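Local coordinates for protein GTPase HflX (Sulfolobus solfataricus P2, PDB 2QTH) that hydrolyses GTP in a magnesium-dependent manner and associates with the 50S ribosomal subunit, possibly acting in protein synthesis or ribosome biogenesis, at residues 183-188 / 234-239; 224-229 / 347-352. All coordinates share one frame; numbering follows the deposited sequence.

Interaction 1. Residues 183-188 / 234-239; sequences GIVGYT and VGFIRG. With GDP (guanosine-5'-diphosphate), chain H.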
ATOM      1  N   GLY A 183      -2.263   7.214  12.600  1.00 26.85           N
ATOM      2  CA  GLY A 183      -2.101   6.413  11.397  1.00 27.36           C
ATOM      3  C   GLY A 183      -2.319   7.165  10.122  1.00 25.96           C
ATOM      4  O   GLY A 183      -3.246   7.986  10.022  1.00 25.78           O
ATOM      5  N   ILE A 184      -1.481   6.878   9.106  1.00 23.79           N
ATOM      6  CA  ILE A 184      -1.553   7.659   7.858  1.00 24.85           C
ATOM      7  C   ILE A 184      -2.246   6.726   6.875  1.00 24.90           C
ATOM      8  O   ILE A 184      -1.689   5.589   6.583  1.00 22.04           O
ATOM      9  CB  ILE A 184      -0.121   8.024   7.282  1.00 25.90           C
ATOM     10  CG1 ILE A 184       0.626   9.104   8.120  1.00 28.61           C
ATOM     11  CG2 ILE A 184      -0.258   8.664   5.898  1.00 24.27           C
ATOM     12  CD1 ILE A 184       0.703   8.823   9.517  1.00 42.23           C
ATOM     13  N   VAL A 185      -3.401   7.189   6.328  1.00 24.02           N
ATOM     14  CA  VAL A 185      -4.162   6.382   5.397  1.00 25.32           C
ATOM     15  C   VAL A 185      -4.378   7.192   4.138  1.00 24.04           C
ATOM     16  O   VAL A 185      -4.078   8.375   4.075  1.00 22.58           O
ATOM     17  CB  VAL A 185      -5.547   5.880   6.013  1.00 24.30           C
ATOM     18  CG1 VAL A 185      -5.271   5.057   7.224  1.00 25.54           C
ATOM     19  CG2 VAL A 185      -6.384   7.166   6.390  1.00 24.57           C
ATOM     20  N   GLY A 186      -4.905   6.530   3.107  1.00 24.28           N
ATOM     21  CA  GLY A 186      -5.094   7.197   1.822  1.00 23.18           C
ATOM     22  C   GLY A 186      -4.776   6.261   0.665  1.00 23.67           C
ATOM     23  O   GLY A 186      -4.074   5.244   0.868  1.00 25.84           O
ATOM     24  N   TYR A 187      -5.239   6.619  -0.527  1.00 24.58           N
ATOM     25  CA  TYR A 187      -4.997   5.785  -1.736  1.00 25.50           C
ATOM     26  C   TYR A 187      -3.560   5.791  -2.150  1.00 26.56           C
ATOM     27  O   TYR A 187      -2.829   6.691  -1.825  1.00 23.72           O
ATOM     28  CB  TYR A 187      -5.779   6.312  -2.905  1.00 25.56           C
ATOM     29  CG  TYR A 187      -7.138   5.597  -2.943  1.00 28.31           C
ATOM     30  CD1 TYR A 187      -8.259   6.170  -2.305  1.00 25.67           C
ATOM     31  CD2 TYR A 187      -7.275   4.383  -3.598  1.00 30.65           C
ATOM     32  CE1 TYR A 187      -9.500   5.547  -2.314  1.00 28.29           C
ATOM     33  CE2 TYR A 187      -8.512   3.705  -3.559  1.00 31.17           C
ATOM     34  CZ  TYR A 187      -9.589   4.325  -2.972  1.00 30.63           C
ATOM     35  OH  TYR A 187     -10.768   3.680  -2.979  1.00 31.70           O
ATOM     36  N   THR A 188      -3.163   4.761  -2.887  1.00 28.07           N
ATOM     37  CA  THR A 188      -1.832   4.630  -3.415  1.00 29.16           C
ATOM     38  C   THR A 188      -1.592   5.890  -4.186  1.00 28.23           C
ATOM     39  O   THR A 188      -2.515   6.401  -4.850  1.00 26.92           O
ATOM     40  CB  THR A 188      -1.807   3.430  -4.471  1.00 28.31           C
ATOM     41  OG1 THR A 188      -2.358   2.289  -3.815  1.00 30.43           O
ATOM     42  CG2 THR A 188      -0.386   3.146  -5.105  1.00 29.98           C
ATOM     43  N   VAL A 234      -0.960   0.327   5.495  1.00 24.50           N
ATOM     44  CA  VAL A 234      -1.197   0.035   4.086  1.00 24.86           C
ATOM     45  C   VAL A 234      -2.185   1.023   3.476  1.00 26.85           C
ATOM     46  O   VAL A 234      -3.102   1.493   4.149  1.00 27.03           O
ATOM     47  CB  VAL A 234      -1.730  -1.397   3.889  1.00 23.96           C
ATOM     48  CG1 VAL A 234      -3.180  -1.490   4.337  1.00 20.12           C
ATOM     49  CG2 VAL A 234      -1.585  -1.822   2.436  1.00 27.19           C
ATOM     50  N   GLY A 235      -1.991   1.333   2.198  1.00 25.77           N
ATOM     51  CA  GLY A 235      -2.879   2.252   1.488  1.00 29.43           C
ATOM     52  C   GLY A 235      -4.233   1.633   1.166  1.00 31.72           C
ATOM     53  O   GLY A 235      -4.354   0.410   1.206  1.00 33.85           O
ATOM     54  N   PHE A 236      -5.242   2.464   0.822  1.00 29.64           N
ATOM     55  CA  PHE A 236      -6.331   2.003  -0.006  1.00 28.99           C
ATOM     56  C   PHE A 236      -5.756   1.672  -1.406  1.00 29.24           C
ATOM     57  O   PHE A 236      -5.064   2.450  -2.019  1.00 28.87           O
ATOM     58  CB  PHE A 236      -7.383   3.076  -0.155  1.00 26.23           C
ATOM     59  CG  PHE A 236      -7.800   3.693   1.147  1.00 26.18           C
ATOM     60  CD1 PHE A 236      -8.073   2.914   2.242  1.00 26.85           C
ATOM     61  CD2 PHE A 236      -7.967   5.062   1.235  1.00 33.32           C
ATOM     62  CE1 PHE A 236      -8.566   3.507   3.466  1.00 31.57           C
ATOM     63  CE2 PHE A 236      -8.415   5.699   2.430  1.00 27.17           C
ATOM     64  CZ  PHE A 236      -8.705   4.901   3.555  1.00 28.35           C
ATOM     65  N   ILE A 237      -6.134   0.518  -1.924  1.00 29.41           N
ATOM     66  CA  ILE A 237      -5.537   0.045  -3.160  1.00 30.12           C
ATOM     67  C   ILE A 237      -6.687  -0.157  -4.165  1.00 30.38           C
ATOM     68  O   ILE A 237      -7.747  -0.648  -3.796  1.00 28.22           O
ATOM     69  CB  ILE A 237      -4.812  -1.266  -2.886  1.00 30.36           C
ATOM     70  CG1 ILE A 237      -3.583  -1.014  -1.971  1.00 31.98           C
ATOM     71  CG2 ILE A 237      -4.319  -1.869  -4.159  1.00 30.85           C
ATOM     72  CD1 ILE A 237      -3.258  -2.268  -1.235  1.00 34.72           C
ATOM     73  N   ARG A 238      -6.447   0.306  -5.382  1.00 31.31           N
ATOM     74  CA  ARG A 238      -7.366   0.141  -6.484  1.00 32.96           C
ATOM     75  C   ARG A 238      -7.280  -1.284  -7.108  1.00 33.34           C
ATOM     76  O   ARG A 238      -6.229  -1.882  -7.182  1.00 30.63           O
ATOM     77  CB  ARG A 238      -7.059   1.211  -7.508  1.00 33.36           C
ATOM     78  CG  ARG A 238      -7.125   2.663  -6.895  1.00 35.83           C
ATOM     79  CD  ARG A 238      -6.625   3.739  -7.846  1.00 35.21           C
ATOM     80  NE  ARG A 238      -6.874   5.091  -7.298  1.00 35.90           N
ATOM     81  CZ  ARG A 238      -5.941   5.807  -6.679  1.00 35.54           C
ATOM     82  NH1 ARG A 238      -4.717   5.273  -6.473  1.00 30.54           N
ATOM     83  NH2 ARG A 238      -6.236   7.002  -6.219  1.00 33.62           N
ATOM     84  N   GLY A 239      -8.397  -1.864  -7.521  1.00 33.39           N
ATOM     85  CA  GLY A 239      -8.250  -3.077  -8.344  1.00 32.56           C
ATOM     86  C   GLY A 239      -7.617  -4.251  -7.595  1.00 32.28           C
ATOM     87  O   GLY A 239      -6.758  -4.938  -8.140  1.00 32.85           O
TER
HETATM   88  PB  GDP H 500       1.917   6.750  -1.533  1.00 30.55           P
HETATM   89  O1B GDP H 500       1.806   5.551  -2.476  1.00 32.16           O
HETATM   90  O2B GDP H 500       0.533   7.088  -1.015  1.00 26.81           O
HETATM   91  O3B GDP H 500       2.747   6.349  -0.380  1.00 34.87           O
HETATM   92  O3A GDP H 500       2.563   8.042  -2.153  1.00 39.97           O
HETATM   93  PA  GDP H 500       4.187   8.499  -1.964  1.00 48.62           P
HETATM   94  O1A GDP H 500       4.661   9.373  -0.891  1.00 41.32           O
HETATM   95  O2A GDP H 500       5.061   7.269  -2.136  1.00 53.89           O
HETATM   96  O5' GDP H 500       4.121   9.518  -3.210  1.00 52.23           O
HETATM   97  C5' GDP H 500       3.489   9.140  -4.433  1.00 52.38           C
HETATM   98  C4' GDP H 500       4.321   9.781  -5.541  1.00 55.41           C
HETATM   99  O4' GDP H 500       3.959  11.168  -5.542  1.00 58.71           O
HETATM  100  C3' GDP H 500       5.821   9.755  -5.305  1.00 53.49           C
HETATM  101  O3' GDP H 500       6.406   9.956  -6.593  1.00 53.70           O
HETATM  102  C2' GDP H 500       6.066  10.997  -4.483  1.00 55.36           C
HETATM  103  O2' GDP H 500       7.348  11.561  -4.749  1.00 56.16           O
HETATM  104  C1' GDP H 500       5.007  11.974  -4.995  1.00 55.79           C
HETATM  105  N9  GDP H 500       4.542  12.948  -3.969  1.00 55.73           N
HETATM  106  C8  GDP H 500       4.253  12.769  -2.649  1.00 55.19           C
HETATM  107  N7  GDP H 500       3.855  13.936  -2.020  1.00 53.58           N
HETATM  108  C5  GDP H 500       3.913  14.904  -2.996  1.00 56.62           C
HETATM  109  C6  GDP H 500       3.659  16.366  -3.098  1.00 53.76           C
HETATM  110  O6  GDP H 500       3.293  16.978  -2.106  1.00 53.77           O
HETATM  111  N1  GDP H 500       3.798  17.018  -4.281  1.00 55.24           N
HETATM  112  C2  GDP H 500       4.207  16.380  -5.381  1.00 56.16           C
HETATM  113  N2  GDP H 500       4.351  17.127  -6.510  1.00 56.62           N
HETATM  114  N3  GDP H 500       4.472  15.018  -5.393  1.00 56.97           N
HETATM  115  C4  GDP H 500       4.358  14.255  -4.261  1.00 56.62           C
HETATM  116  O   HOH W   1      -5.287   3.680   3.769  1.00 33.36           O
HETATM  117  O   HOH W   2      -3.601   1.011  -5.773  1.00 32.39           O
HETATM  118  O   HOH W   3      -4.310   8.746  -4.943  1.00 35.33           O
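Phe236 CB sits squarely over the face of the Tyr187 ring, 3.5 Å from its centroid, a CH-pi contact; beyond it the edge of the Phe236 ring turns to that same tyrosine in a T-shaped pair, planes 63° apart. The phenylalanine ring runs on across the backbone of Gly186 until CZ meets Val185 CB at 4.1 Å. Arg238 lays its guanidinium over Tyr187 CD2 and, in the guanidinium plane, sends NH1 to Thr188 O at 3.0 Å, a nearly straight bond (165°). Water 3 bridges Arg238 NH2 and Thr188 O. The backbones themselves meet in a single bridge between Tyr187 and Phe236: Phe236 N donates to Gly186 O at 3.0 Å, and Thr188 N to Phe236 O. This splices the P-loop, which follows strand 181-186 and begins with Gly186, to the start of the switch II region, where Val234 and Gly235 close the DTVG motif of the G domain and are predicted to bind GTP. The backbone angles of Gly186 favour glycine. Farther out, Ser280 of helix 271-288 hydrogen-bonds Tyr187 OH, while Glu15, on the N-terminal helix 13-22, forms a salt bridge with Arg238 NH1.

Interaction 2. Residues 224-229 / 347-352; sequences NNRKIM and KIYQLA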
ATOM      1  N   ASN A 224       7.480  19.662  20.016  1.00 30.61           N
ATOM      2  CA  ASN A 224       7.440  20.425  21.280  1.00 30.36           C
ATOM      3  C   ASN A 224       7.777  19.453  22.417  1.00 29.92           C
ATOM      4  O   ASN A 224       8.769  18.750  22.340  1.00 30.11           O
ATOM      5  CB  ASN A 224       6.079  21.149  21.425  1.00 30.92           C
ATOM      6  CG  ASN A 224       5.837  22.160  20.243  1.00 35.01           C
ATOM      7  OD1 ASN A 224       6.811  22.747  19.736  1.00 30.94           O
ATOM      8  ND2 ASN A 224       4.560  22.315  19.766  1.00 29.95           N
ATOM      9  N   ASN A 225       6.948  19.355  23.423  1.00 30.64           N
ATOM     10  CA  ASN A 225       7.235  18.495  24.552  1.00 33.28           C
ATOM     11  C   ASN A 225       6.426  17.170  24.509  1.00 33.90           C
ATOM     12  O   ASN A 225       6.221  16.572  25.551  1.00 34.16           O
ATOM     13  CB  ASN A 225       6.866  19.283  25.809  1.00 32.69           C
ATOM     14  CG  ASN A 225       5.427  19.695  25.806  1.00 33.06           C
ATOM     15  OD1 ASN A 225       4.784  19.704  24.752  1.00 35.96           O
ATOM     16  ND2 ASN A 225       4.895  20.005  26.970  1.00 31.98           N
ATOM     17  N   ARG A 226       5.970  16.739  23.331  1.00 32.44           N
ATOM     18  CA  ARG A 226       5.109  15.563  23.265  1.00 34.11           C
ATOM     19  C   ARG A 226       5.675  14.561  22.301  1.00 35.14           C
ATOM     20  O   ARG A 226       6.244  14.951  21.255  1.00 32.97           O
ATOM     21  CB  ARG A 226       3.728  15.917  22.799  1.00 34.06           C
ATOM     22  CG  ARG A 226       2.929  16.552  23.827  1.00 37.39           C
ATOM     23  CD  ARG A 226       1.552  16.802  23.243  1.00 43.24           C
ATOM     24  NE  ARG A 226       0.835  17.663  24.153  1.00 43.72           N
ATOM     25  CZ  ARG A 226       0.210  17.214  25.228  1.00 46.27           C
ATOM     26  NH1 ARG A 226       0.190  15.899  25.478  1.00 48.86           N
ATOM     27  NH2 ARG A 226      -0.387  18.075  26.045  1.00 47.70           N
ATOM     28  N   LYS A 227       5.538  13.284  22.654  1.00 34.40           N
ATOM     29  CA  LYS A 227       6.047  12.230  21.803  1.00 36.40           C
ATOM     30  C   LYS A 227       4.816  11.631  21.095  1.00 35.99           C
ATOM     31  O   LYS A 227       3.845  11.331  21.763  1.00 34.75           O
ATOM     32  CB  LYS A 227       6.796  11.212  22.699  1.00 37.72           C
ATOM     33  CG  LYS A 227       7.520  10.071  22.024  1.00 40.99           C
ATOM     34  CD  LYS A 227       8.356   9.264  23.065  1.00 40.18           C
ATOM     35  CE  LYS A 227       8.960   7.998  22.441  1.00 45.93           C
ATOM     36  NZ  LYS A 227       9.534   7.002  23.433  1.00 45.12           N
ATOM     37  N   ILE A 228       4.882  11.469  19.762  1.00 34.38           N
ATOM     38  CA  ILE A 228       3.760  10.982  18.935  1.00 33.44           C
ATOM     39  C   ILE A 228       4.212   9.795  18.103  1.00 31.52           C
ATOM     40  O   ILE A 228       5.279   9.846  17.480  1.00 30.97           O
ATOM     41  CB  ILE A 228       3.189  12.109  18.031  1.00 33.97           C
ATOM     42  CG1 ILE A 228       2.563  13.213  18.887  1.00 38.47           C
ATOM     43  CG2 ILE A 228       2.049  11.598  17.123  1.00 32.96           C
ATOM     44  CD1 ILE A 228       3.182  14.649  18.705  1.00 37.64           C
ATOM     45  N   MET A 229       3.459   8.709  18.132  1.00 29.48           N
ATOM     46  CA  MET A 229       3.847   7.501  17.320  1.00 29.78           C
ATOM     47  C   MET A 229       3.184   7.596  15.933  1.00 30.27           C
ATOM     48  O   MET A 229       1.931   7.578  15.846  1.00 30.66           O
ATOM     49  CB  MET A 229       3.416   6.201  17.992  1.00 30.74           C
ATOM     50  CG  MET A 229       3.764   4.911  17.121  1.00 28.53           C
ATOM     51  SD  MET A 229       5.541   4.745  16.994  1.00 34.57           S
ATOM     52  CE  MET A 229       6.109   4.406  18.625  1.00 36.74           C
ATOM     53  N   LYS A 347      -0.680  21.108  13.707  1.00 25.32           N
ATOM     54  CA  LYS A 347      -1.971  20.414  13.808  1.00 26.09           C
ATOM     55  C   LYS A 347      -1.809  19.005  14.420  1.00 27.11           C
ATOM     56  O   LYS A 347      -2.692  18.594  15.203  1.00 29.05           O
ATOM     57  CB  LYS A 347      -2.615  20.309  12.420  1.00 24.64           C
ATOM     58  CG  LYS A 347      -2.986  21.708  11.886  1.00 25.05           C
ATOM     59  CD  LYS A 347      -4.204  22.143  12.731  1.00 31.11           C
ATOM     60  CE  LYS A 347      -4.687  23.505  12.363  1.00 33.16           C
ATOM     61  NZ  LYS A 347      -5.857  23.696  13.219  1.00 36.23           N
ATOM     62  N   ILE A 348      -0.699  18.311  14.121  1.00 28.19           N
ATOM     63  CA  ILE A 348      -0.408  16.999  14.777  1.00 28.92           C
ATOM     64  C   ILE A 348      -0.203  17.256  16.269  1.00 28.80           C
ATOM     65  O   ILE A 348      -0.785  16.583  17.117  1.00 29.02           O
ATOM     66  CB  ILE A 348       0.853  16.239  14.210  1.00 28.93           C
ATOM     67  CG1 ILE A 348       0.672  15.777  12.740  1.00 30.65           C
ATOM     68  CG2 ILE A 348       1.204  14.994  15.074  1.00 28.71           C
ATOM     69  CD1 ILE A 348      -0.636  15.932  12.412  1.00 38.40           C
ATOM     70  N   TYR A 349       0.532  18.306  16.606  1.00 27.87           N
ATOM     71  CA  TYR A 349       0.670  18.617  18.039  1.00 28.08           C
ATOM     72  C   TYR A 349      -0.688  18.942  18.681  1.00 27.14           C
ATOM     73  O   TYR A 349      -0.989  18.477  19.801  1.00 26.50           O
ATOM     74  CB  TYR A 349       1.636  19.823  18.280  1.00 29.42           C
ATOM     75  CG  TYR A 349       1.818  20.104  19.769  1.00 30.47           C
ATOM     76  CD1 TYR A 349       2.757  19.380  20.506  1.00 29.71           C
ATOM     77  CD2 TYR A 349       1.079  21.098  20.423  1.00 36.29           C
ATOM     78  CE1 TYR A 349       2.917  19.613  21.858  1.00 31.32           C
ATOM     79  CE2 TYR A 349       1.245  21.347  21.803  1.00 36.58           C
ATOM     80  CZ  TYR A 349       2.160  20.597  22.508  1.00 32.57           C
ATOM     81  OH  TYR A 349       2.341  20.827  23.862  1.00 31.49           O
ATOM     82  N   GLN A 350      -1.501  19.761  18.038  1.00 28.03           N
ATOM     83  CA  GLN A 350      -2.809  20.085  18.691  1.00 31.23           C
ATOM     84  C   GLN A 350      -3.670  18.828  18.846  1.00 28.85           C
ATOM     85  O   GLN A 350      -4.371  18.627  19.836  1.00 28.19           O
ATOM     86  CB  GLN A 350      -3.595  21.128  17.905  1.00 30.34           C
ATOM     87  CG  GLN A 350      -2.947  22.545  17.794  1.00 38.59           C
ATOM     88  CD  GLN A 350      -3.465  23.352  16.561  1.00 37.63           C
ATOM     89  OE1 GLN A 350      -4.624  23.223  16.172  1.00 46.24           O
ATOM     90  NE2 GLN A 350      -2.567  24.098  15.894  1.00 43.84           N
ATOM     91  N   LEU A 351      -3.635  17.971  17.833  1.00 29.58           N
ATOM     92  CA  LEU A 351      -4.425  16.746  17.869  1.00 29.69           C
ATOM     93  C   LEU A 351      -3.872  15.830  19.010  1.00 28.80           C
ATOM     94  O   LEU A 351      -4.638  15.286  19.788  1.00 28.54           O
ATOM     95  CB  LEU A 351      -4.367  16.105  16.459  1.00 29.61           C
ATOM     96  CG  LEU A 351      -4.914  14.676  16.291  1.00 32.99           C
ATOM     97  CD1 LEU A 351      -6.425  14.593  16.682  1.00 29.86           C
ATOM     98  CD2 LEU A 351      -4.656  14.268  14.779  1.00 29.54           C
ATOM     99  N   ALA A 352      -2.566  15.743  19.186  1.00 28.57           N
ATOM    100  CA  ALA A 352      -1.965  14.938  20.246  1.00 29.42           C
ATOM    101  C   ALA A 352      -2.316  15.465  21.625  1.00 31.15           C
ATOM    102  O   ALA A 352      -2.492  14.679  22.563  1.00 31.07           O
ATOM    103  CB  ALA A 352      -0.464  14.848  20.103  1.00 29.71           C
TER
HETATM  104  O   HOH W   4       2.121  21.105  27.271  1.00 46.69           O
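Tyr349 reaches from the helix to Asn224, Asn225 and Arg226, at the turn that leads into strand 226-229. With CG anti to the backbone N, chi1 -178° carries the ring out beside Asn224, whose ND2 lies 4.1 Å from Tyr349 CB. The ring comes next: Asn224 ND2 stands over the centre of one face, 3.5 Å from Tyr349 CG, with the amide steeply inclined to the ring (74°), while Asn224 OD1 is hydrogen-bonded to Arg345, one helical turn earlier. At CE1 the ring meets the extended aliphatic chain of Arg226, CD being the nearest atom at 3.4 Å. Finally OH donates to Asn225 OD1 at 2.8 Å, in the carbonyl plane and on a lone pair; water 4 accepts from Asn225 ND2 and gives a weak bond back to the hydroxyl. Cutting Tyr349 back to an alanine would probably leave Asn225 OD1 without its donor and open a gap between Asn224 and the Arg226 chain.

Deeper in, the contact turns apolar. Ile228 CG1 rests on Ala352 CB at 3.6 Å, and its CG2 reaches Ile348 CG2. Ile223 of the edge strand 218-223 touches both isoleucines. Strand 226-229 and helix 347-352 run almost perpendicular (97°), their axes 9.5 Å apart; here the last modelled helix, 341-355, lies against the antiparallel end of the G domain's mixed sheet. Arg226 also touches Ser356, the last modelled residue. The chemistry is graded: a small methyl on Ala352 lets the helix settle close to Ile228 in the buried part, whereas amides, a phenol and water form the more exposed margin, where Asn225 and, weakly, a water bond the hydroxyl.

In the fold
Both contacts belong to the G domain and draw on neighbouring strands of its mixed sheet, 181-186 and 226-232, which run parallel. Interaction 1 lies at the nucleotide end: in it, Tyr187 O comes within 3.5 Å of GDP O2B, and the side chain of Thr188 is about 7 Å from a bound magnesium ion. Interaction 2 lies toward the other end of strand 226-232, before that strand runs on to the loop carrying 234-239. Their centres are about 23 Å apart and their nearest atoms about 5 Å, without touching. Helix 341-355 follows Ser334, whose OG binds GDP, and the inferred GTP-site residues Ala335 and Leu336; the side chain of Ile348 remains about 12 Å from that of Ala335.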